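Local coordinates for protein succinate dehydrogenase (Membrane anchor subunit) (Mycolicibacterium smegmatis, PDB 7D6V) that anchors a succinate dehydrogenase in the membrane and binds a [2Fe-2S] cluster, a phospholipid and ubiquinone-1, probably passing electrons from succinate oxidation to quinone, at residues Ala62-Leu67 with Thr265-Arg270; Val190-Asn195 with Phe256-Val261. All blocks are in the same frame, centred on the assembly; numbering follows the deposited sequence.

Contact 1. Residues Ala62-Leu67 with Thr265-Arg270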
ATOM      1  N   ALA C  62     -60.790 -10.577 -12.942  1.00 17.21           N
ATOM      2  CA  ALA C  62     -61.247 -11.378 -14.071  1.00 17.21           C
ATOM      3  C   ALA C  62     -61.253 -10.575 -15.366  1.00 17.21           C
ATOM      4  O   ALA C  62     -60.995 -11.127 -16.441  1.00 17.21           O
ATOM      5  CB  ALA C  62     -62.637 -11.940 -13.782  1.00 17.21           C
ATOM      6  N   ASP C  63     -61.556  -9.277 -15.285  1.00 19.18           N
ATOM      7  CA  ASP C  63     -61.706  -8.469 -16.492  1.00 19.18           C
ATOM      8  C   ASP C  63     -60.380  -8.288 -17.219  1.00 19.18           C
ATOM      9  O   ASP C  63     -60.295  -8.490 -18.435  1.00 19.18           O
ATOM     10  CB  ASP C  63     -62.305  -7.112 -16.138  1.00 19.18           C
ATOM     11  CG  ASP C  63     -63.807  -7.091 -16.267  1.00 19.18           C
ATOM     12  OD1 ASP C  63     -64.380  -5.987 -16.358  1.00 19.18           O
ATOM     13  OD2 ASP C  63     -64.417  -8.180 -16.284  1.00 19.18           O
ATOM     14  N   TYR C  64     -59.334  -7.903 -16.495  1.00 17.87           N
ATOM     15  CA  TYR C  64     -58.053  -7.571 -17.099  1.00 17.87           C
ATOM     16  C   TYR C  64     -56.986  -8.611 -16.814  1.00 17.87           C
ATOM     17  O   TYR C  64     -55.811  -8.367 -17.101  1.00 17.87           O
ATOM     18  CB  TYR C  64     -57.588  -6.195 -16.622  1.00 17.87           C
ATOM     19  CG  TYR C  64     -58.707  -5.189 -16.540  1.00 17.87           C
ATOM     20  CD1 TYR C  64     -59.556  -4.981 -17.615  1.00 17.87           C
ATOM     21  CD2 TYR C  64     -58.925  -4.461 -15.386  1.00 17.87           C
ATOM     22  CE1 TYR C  64     -60.586  -4.077 -17.542  1.00 17.87           C
ATOM     23  CE2 TYR C  64     -59.951  -3.549 -15.305  1.00 17.87           C
ATOM     24  CZ  TYR C  64     -60.779  -3.361 -16.385  1.00 17.87           C
ATOM     25  OH  TYR C  64     -61.802  -2.450 -16.302  1.00 17.87           O
ATOM     26  N   HIS C  65     -57.364  -9.758 -16.247  1.00 16.88           N
ATOM     27  CA  HIS C  65     -56.448 -10.875 -16.035  1.00 16.88           C
ATOM     28  C   HIS C  65     -55.235 -10.453 -15.210  1.00 16.88           C
ATOM     29  O   HIS C  65     -54.086 -10.682 -15.588  1.00 16.88           O
ATOM     30  CB  HIS C  65     -56.025 -11.485 -17.372  1.00 16.88           C
ATOM     31  CG  HIS C  65     -57.065 -12.365 -17.991  1.00 16.88           C
ATOM     32  ND1 HIS C  65     -58.162 -11.864 -18.657  1.00 16.88           N
ATOM     33  CD2 HIS C  65     -57.166 -13.711 -18.065  1.00 16.88           C
ATOM     34  CE1 HIS C  65     -58.900 -12.864 -19.101  1.00 16.88           C
ATOM     35  NE2 HIS C  65     -58.317 -13.996 -18.757  1.00 16.88           N
ATOM     36  N   TYR C  66     -55.499  -9.832 -14.068  1.00 16.16           N
ATOM     37  CA  TYR C  66     -54.456  -9.407 -13.148  1.00 16.16           C
ATOM     38  C   TYR C  66     -54.323 -10.441 -12.044  1.00 16.16           C
ATOM     39  O   TYR C  66     -55.318 -10.809 -11.416  1.00 16.16           O
ATOM     40  CB  TYR C  66     -54.773  -8.043 -12.536  1.00 16.16           C
ATOM     41  CG  TYR C  66     -54.673  -6.874 -13.476  1.00 16.16           C
ATOM     42  CD1 TYR C  66     -53.834  -6.906 -14.576  1.00 16.16           C
ATOM     43  CD2 TYR C  66     -55.409  -5.724 -13.249  1.00 16.16           C
ATOM     44  CE1 TYR C  66     -53.744  -5.829 -15.431  1.00 16.16           C
ATOM     45  CE2 TYR C  66     -55.323  -4.643 -14.094  1.00 16.16           C
ATOM     46  CZ  TYR C  66     -54.490  -4.699 -15.181  1.00 16.16           C
ATOM     47  OH  TYR C  66     -54.406  -3.621 -16.025  1.00 16.16           O
ATOM     48  N   LEU C  67     -53.098 -10.898 -11.803  1.00 16.30           N
ATOM     49  CA  LEU C  67     -52.829 -11.891 -10.776  1.00 16.30           C
ATOM     50  C   LEU C  67     -51.660 -11.429  -9.925  1.00 16.30           C
ATOM     51  O   LEU C  67     -50.606 -11.066 -10.455  1.00 16.30           O
ATOM     52  CB  LEU C  67     -52.532 -13.259 -11.389  1.00 16.30           C
ATOM     53  CG  LEU C  67     -52.282 -14.396 -10.400  1.00 16.30           C
ATOM     54  CD1 LEU C  67     -53.509 -14.643  -9.544  1.00 16.30           C
ATOM     55  CD2 LEU C  67     -51.885 -15.649 -11.140  1.00 16.30           C
ATOM     56  N   THR C 265     -62.153  -0.709  -6.688  1.00 20.79           N
ATOM     57  CA  THR C 265     -61.529   0.556  -7.055  1.00 20.79           C
ATOM     58  C   THR C 265     -61.413   0.522  -8.574  1.00 20.79           C
ATOM     59  O   THR C 265     -61.410  -0.556  -9.174  1.00 20.79           O
ATOM     60  CB  THR C 265     -60.159   0.744  -6.374  1.00 20.79           C
ATOM     61  OG1 THR C 265     -60.341   0.801  -4.956  1.00 20.79           O
ATOM     62  CG2 THR C 265     -59.474   2.027  -6.802  1.00 20.79           C
ATOM     63  N   ILE C 266     -61.310   1.695  -9.188  1.00 21.56           N
ATOM     64  CA  ILE C 266     -61.146   1.762 -10.635  1.00 21.56           C
ATOM     65  C   ILE C 266     -59.701   1.438 -10.988  1.00 21.56           C
ATOM     66  O   ILE C 266     -58.772   1.711 -10.222  1.00 21.56           O
ATOM     67  CB  ILE C 266     -61.568   3.143 -11.178  1.00 21.56           C
ATOM     68  CG1 ILE C 266     -60.602   4.233 -10.699  1.00 21.56           C
ATOM     69  CG2 ILE C 266     -62.996   3.464 -10.761  1.00 21.56           C
ATOM     70  CD1 ILE C 266     -60.613   5.483 -11.550  1.00 21.56           C
ATOM     71  N   SER C 267     -59.510   0.837 -12.162  1.00 20.17           N
ATOM     72  CA  SER C 267     -58.178   0.423 -12.582  1.00 20.17           C
ATOM     73  C   SER C 267     -57.399   1.524 -13.286  1.00 20.17           C
ATOM     74  O   SER C 267     -56.181   1.395 -13.426  1.00 20.17           O
ATOM     75  CB  SER C 267     -58.264  -0.794 -13.506  1.00 20.17           C
ATOM     76  OG  SER C 267     -56.977  -1.158 -13.975  1.00 20.17           O
ATOM     77  N   ASP C 268     -58.063   2.598 -13.714  1.00 20.71           N
ATOM     78  CA  ASP C 268     -57.453   3.623 -14.561  1.00 20.71           C
ATOM     79  C   ASP C 268     -56.958   3.011 -15.873  1.00 20.71           C
ATOM     80  O   ASP C 268     -55.765   2.986 -16.178  1.00 20.71           O
ATOM     81  CB  ASP C 268     -56.329   4.359 -13.822  1.00 20.71           C
ATOM     82  CG  ASP C 268     -55.919   5.640 -14.508  1.00 20.71           C
ATOM     83  OD1 ASP C 268     -54.964   5.610 -15.308  1.00 20.71           O
ATOM     84  OD2 ASP C 268     -56.559   6.680 -14.255  1.00 20.71           O
ATOM     85  N   LEU C 269     -57.915   2.504 -16.645  1.00 20.77           N
ATOM     86  CA  LEU C 269     -57.616   1.850 -17.910  1.00 20.77           C
ATOM     87  C   LEU C 269     -57.212   2.866 -18.974  1.00 20.77           C
ATOM     88  O   LEU C 269     -57.606   4.034 -18.936  1.00 20.77           O
ATOM     89  CB  LEU C 269     -58.829   1.064 -18.404  1.00 20.77           C
ATOM     90  CG  LEU C 269     -59.013  -0.410 -18.046  1.00 20.77           C
ATOM     91  CD1 LEU C 269     -60.258  -0.909 -18.740  1.00 20.77           C
ATOM     92  CD2 LEU C 269     -57.820  -1.262 -18.438  1.00 20.77           C
ATOM     93  N   ARG C 270     -56.411   2.399 -19.932  1.00 21.88           N
ATOM     94  CA  ARG C 270     -56.048   3.178 -21.107  1.00 21.88           C
ATOM     95  C   ARG C 270     -56.722   2.671 -22.369  1.00 21.88           C
ATOM     96  O   ARG C 270     -56.902   3.449 -23.310  1.00 21.88           O
ATOM     97  CB  ARG C 270     -54.525   3.161 -21.311  1.00 21.88           C
ATOM     98  CG  ARG C 270     -53.761   4.106 -20.403  1.00 21.88           C
ATOM     99  CD  ARG C 270     -53.710   3.551 -18.989  1.00 21.88           C
ATOM    100  NE  ARG C 270     -52.943   4.378 -18.071  1.00 21.88           N
ATOM    101  CZ  ARG C 270     -51.636   4.255 -17.889  1.00 21.88           C
ATOM    102  NH1 ARG C 270     -51.006   5.046 -17.033  1.00 21.88           N
ATOM    103  NH2 ARG C 270     -50.965   3.325 -18.551  1.00 21.88           N
TER
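A small antiparallel beta hairpin, strands 60-61 and 66-67, presents Tyr64 and Tyr66 to Ser267 and Leu269 in the loop that follows helix 240-264. The turn carries a G1 beta bulge, in which His65, with positive phi, and Tyr66 both face Val61. The contact illustrates how a loop without regular structure can pack against aromatic side chains of a hairpin. Tyr64 and Leu269 reach out from opposite directions, and the isobutyl end of the leucine lies against a face of the phenol. Its CD2 stands over the middle of that ring, 4.1 Å from the centroid and 11° off the normal, a CH-pi contact. The second branch leans toward the hydroxyl end, CD1 of Leu269 lying 3.3 Å from OH of Tyr64. On the opposite face CB of Asp63 lies above the plane toward the rim. Ser267 fills the angle between the two tyrosines. Its CB is 3.7 Å from CE2 of Tyr64, while OG lies in the plane of the Tyr66 ring at its edge, 3.9 Å from CE2 of Tyr66. The Ser267 hydroxyl, held beside the carbonyl carbon (chi1 177°), sits about equally close to both rings, and its hydrogen-bond partner is the carbonyl O of Gly186. Tyr66 touches Leu192 and Arg270 touches Val190, so the hairpin and the post-helix loop both pack against the start of helix 188-204.

Contact 2. Residues Val190-Asn195 with Phe256-Val261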
ATOM      1  N   VAL C 190     -48.731  -1.617 -16.016  1.00 15.93           N
ATOM      2  CA  VAL C 190     -47.513  -0.869 -15.717  1.00 15.93           C
ATOM      3  C   VAL C 190     -46.893  -1.365 -14.417  1.00 15.93           C
ATOM      4  O   VAL C 190     -45.691  -1.647 -14.349  1.00 15.93           O
ATOM      5  CB  VAL C 190     -47.811   0.638 -15.660  1.00 15.93           C
ATOM      6  CG1 VAL C 190     -46.534   1.415 -15.417  1.00 15.93           C
ATOM      7  CG2 VAL C 190     -48.479   1.091 -16.941  1.00 15.93           C
ATOM      8  N   ILE C 191     -47.711  -1.499 -13.370  1.00 15.61           N
ATOM      9  CA  ILE C 191     -47.191  -1.940 -12.077  1.00 15.61           C
ATOM     10  C   ILE C 191     -46.626  -3.353 -12.178  1.00 15.61           C
ATOM     11  O   ILE C 191     -45.507  -3.626 -11.723  1.00 15.61           O
ATOM     12  CB  ILE C 191     -48.285  -1.836 -10.999  1.00 15.61           C
ATOM     13  CG1 ILE C 191     -48.784  -0.395 -10.907  1.00 15.61           C
ATOM     14  CG2 ILE C 191     -47.759  -2.298  -9.653  1.00 15.61           C
ATOM     15  CD1 ILE C 191     -49.956  -0.211  -9.996  1.00 15.61           C
ATOM     16  N   LEU C 192     -47.383  -4.270 -12.791  1.00 15.29           N
ATOM     17  CA  LEU C 192     -46.935  -5.654 -12.912  1.00 15.29           C
ATOM     18  C   LEU C 192     -45.658  -5.763 -13.736  1.00 15.29           C
ATOM     19  O   LEU C 192     -44.735  -6.496 -13.364  1.00 15.29           O
ATOM     20  CB  LEU C 192     -48.038  -6.505 -13.537  1.00 15.29           C
ATOM     21  CG  LEU C 192     -49.186  -6.967 -12.646  1.00 15.29           C
ATOM     22  CD1 LEU C 192     -50.346  -7.455 -13.487  1.00 15.29           C
ATOM     23  CD2 LEU C 192     -48.716  -8.064 -11.716  1.00 15.29           C
ATOM     24  N   THR C 193     -45.594  -5.060 -14.868  1.00 15.04           N
ATOM     25  CA  THR C 193     -44.429  -5.145 -15.736  1.00 15.04           C
ATOM     26  C   THR C 193     -43.197  -4.561 -15.064  1.00 15.04           C
ATOM     27  O   THR C 193     -42.102  -5.128 -15.169  1.00 15.04           O
ATOM     28  CB  THR C 193     -44.718  -4.432 -17.055  1.00 15.04           C
ATOM     29  OG1 THR C 193     -45.843  -5.047 -17.690  1.00 15.04           O
ATOM     30  CG2 THR C 193     -43.520  -4.514 -17.987  1.00 15.04           C
ATOM     31  N   GLY C 194     -43.350  -3.435 -14.366  1.00 14.09           N
ATOM     32  CA  GLY C 194     -42.227  -2.896 -13.622  1.00 14.09           C
ATOM     33  C   GLY C 194     -41.740  -3.848 -12.550  1.00 14.09           C
ATOM     34  O   GLY C 194     -40.532  -4.033 -12.371  1.00 14.09           O
ATOM     35  N   ASN C 195     -42.674  -4.479 -11.834  1.00 13.83           N
ATOM     36  CA  ASN C 195     -42.291  -5.440 -10.807  1.00 13.83           C
ATOM     37  C   ASN C 195     -41.546  -6.623 -11.409  1.00 13.83           C
ATOM     38  O   ASN C 195     -40.539  -7.076 -10.858  1.00 13.83           O
ATOM     39  CB  ASN C 195     -43.531  -5.912 -10.048  1.00 13.83           C
ATOM     40  CG  ASN C 195     -43.197  -6.860  -8.918  1.00 13.83           C
ATOM     41  OD1 ASN C 195     -42.421  -6.530  -8.026  1.00 13.83           O
ATOM     42  ND2 ASN C 195     -43.785  -8.048  -8.949  1.00 13.83           N
ATOM     43  N   PHE C 256     -50.661  -4.717  -3.122  1.00 15.85           N
ATOM     44  CA  PHE C 256     -51.623  -3.781  -2.557  1.00 15.85           C
ATOM     45  C   PHE C 256     -52.545  -3.224  -3.633  1.00 15.85           C
ATOM     46  O   PHE C 256     -53.768  -3.165  -3.445  1.00 15.85           O
ATOM     47  CB  PHE C 256     -50.885  -2.659  -1.830  1.00 15.85           C
ATOM     48  CG  PHE C 256     -51.771  -1.808  -0.978  1.00 15.85           C
ATOM     49  CD1 PHE C 256     -52.456  -2.359   0.087  1.00 15.85           C
ATOM     50  CD2 PHE C 256     -51.918  -0.461  -1.239  1.00 15.85           C
ATOM     51  CE1 PHE C 256     -53.273  -1.584   0.871  1.00 15.85           C
ATOM     52  CE2 PHE C 256     -52.733   0.319  -0.458  1.00 15.85           C
ATOM     53  CZ  PHE C 256     -53.413  -0.243   0.598  1.00 15.85           C
ATOM     54  N   TYR C 257     -51.983  -2.837  -4.780  1.00 16.06           N
ATOM     55  CA  TYR C 257     -52.798  -2.307  -5.865  1.00 16.06           C
ATOM     56  C   TYR C 257     -53.758  -3.359  -6.401  1.00 16.06           C
ATOM     57  O   TYR C 257     -54.941  -3.076  -6.631  1.00 16.06           O
ATOM     58  CB  TYR C 257     -51.906  -1.777  -6.990  1.00 16.06           C
ATOM     59  CG  TYR C 257     -52.692  -1.157  -8.120  1.00 16.06           C
ATOM     60  CD1 TYR C 257     -53.066   0.175  -8.080  1.00 16.06           C
ATOM     61  CD2 TYR C 257     -53.073  -1.908  -9.220  1.00 16.06           C
ATOM     62  CE1 TYR C 257     -53.790   0.741  -9.102  1.00 16.06           C
ATOM     63  CE2 TYR C 257     -53.797  -1.348 -10.244  1.00 16.06           C
ATOM     64  CZ  TYR C 257     -54.152  -0.026 -10.181  1.00 16.06           C
ATOM     65  OH  TYR C 257     -54.874   0.534 -11.205  1.00 16.06           O
ATOM     66  N   ILE C 258     -53.263  -4.580  -6.629  1.00 16.32           N
ATOM     67  CA  ILE C 258     -54.133  -5.614  -7.178  1.00 16.32           C
ATOM     68  C   ILE C 258     -55.257  -5.930  -6.203  1.00 16.32           C
ATOM     69  O   ILE C 258     -56.410  -6.106  -6.604  1.00 16.32           O
ATOM     70  CB  ILE C 258     -53.323  -6.869  -7.548  1.00 16.32           C
ATOM     71  CG1 ILE C 258     -52.417  -6.577  -8.738  1.00 16.32           C
ATOM     72  CG2 ILE C 258     -54.249  -8.014  -7.907  1.00 16.32           C
ATOM     73  CD1 ILE C 258     -51.664  -7.777  -9.239  1.00 16.32           C
ATOM     74  N   MET C 259     -54.942  -5.996  -4.907  1.00 17.83           N
ATOM     75  CA  MET C 259     -55.970  -6.215  -3.896  1.00 17.83           C
ATOM     76  C   MET C 259     -57.011  -5.105  -3.910  1.00 17.83           C
ATOM     77  O   MET C 259     -58.214  -5.372  -3.797  1.00 17.83           O
ATOM     78  CB  MET C 259     -55.326  -6.309  -2.517  1.00 17.83           C
ATOM     79  CG  MET C 259     -56.304  -6.583  -1.398  1.00 17.83           C
ATOM     80  SD  MET C 259     -55.471  -6.699   0.190  1.00 17.83           S
ATOM     81  CE  MET C 259     -55.039  -4.985   0.456  1.00 17.83           C
ATOM     82  N   LEU C 260     -56.568  -3.852  -4.028  1.00 16.47           N
ATOM     83  CA  LEU C 260     -57.513  -2.742  -4.068  1.00 16.47           C
ATOM     84  C   LEU C 260     -58.450  -2.861  -5.259  1.00 16.47           C
ATOM     85  O   LEU C 260     -59.660  -2.636  -5.136  1.00 16.47           O
ATOM     86  CB  LEU C 260     -56.759  -1.417  -4.116  1.00 16.47           C
ATOM     87  CG  LEU C 260     -56.180  -0.920  -2.799  1.00 16.47           C
ATOM     88  CD1 LEU C 260     -55.118   0.116  -3.069  1.00 16.47           C
ATOM     89  CD2 LEU C 260     -57.285  -0.347  -1.949  1.00 16.47           C
ATOM     90  N   VAL C 261     -57.910  -3.229  -6.420  1.00 17.12           N
ATOM     91  CA  VAL C 261     -58.743  -3.341  -7.613  1.00 17.12           C
ATOM     92  C   VAL C 261     -59.699  -4.526  -7.504  1.00 17.12           C
ATOM     93  O   VAL C 261     -60.862  -4.434  -7.909  1.00 17.12           O
ATOM     94  CB  VAL C 261     -57.867  -3.427  -8.874  1.00 17.12           C
ATOM     95  CG1 VAL C 261     -58.734  -3.562 -10.105  1.00 17.12           C
ATOM     96  CG2 VAL C 261     -56.996  -2.197  -8.982  1.00 17.12           C
TER
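Segments 190-195 and 256-261 are short lengths, about one and a half turns each, of two helices that run roughly antiparallel, with CA of Ile191 8.4 Å from CA of Tyr257 and CA of Leu192 9.2 Å from CA of Ile258. This is helix-to-helix packing in the helical bundle of a membrane anchor, between helices 188-204 and 240-264. No hydrogen bond joins the two segments; their peptide groups are engaged along their own helices, as in Asn195 N to Ile191 O and Val261 N to Tyr257 O. Two apolar pairs join the segments, and in each the side chains cross at about a right angle. In the first, Ile191 holds CG1 beside its backbone N and extends the chain from there (chi2 174°), which carries the methyl CD1 over a face of the Tyr257 ring. That carbon stands 3.6 Å from the ring centroid, 17° off the normal, and is displaced toward the CB end of the ring: a CH-pi contact. In the second, more deeply buried pair, CD2 of Leu192 meets CD1 of Ile258 at 3.9 Å, methyl against methyl. Thr254, one turn earlier on helix 240-264, adjoins both Ile191 and Leu192, and a turn before that OG1 of Thr250 is hydrogen-bonded to OD1 of Asn195. The far face of the Tyr257 ring carries CG2 of Val261, 3.5 Å above the plane toward the rim.

Overall arrangement
Contacts 1 and 2 form one continuous patch, their centres 9 Å apart, in which the packing of two helices passes into that of the loops beyond them. Tyr257 of contact 2 reaches across to contact 1, its OH 2.7 Å from O of Ser267. Leu192 does the same through CD1, 3.7 Å from CD1 of Tyr66, and CD1 of Ile258 lies 3.7 Å from O of Leu67. None of these residues lines the ubiquinone-1, phospholipid or iron-sulfur pocket. The helices of contact 2 nevertheless connect to the cluster site through their other ends: Cys206 comes just after helix 188-204, His207 starts the next helix, and His240 begins helix 240-264.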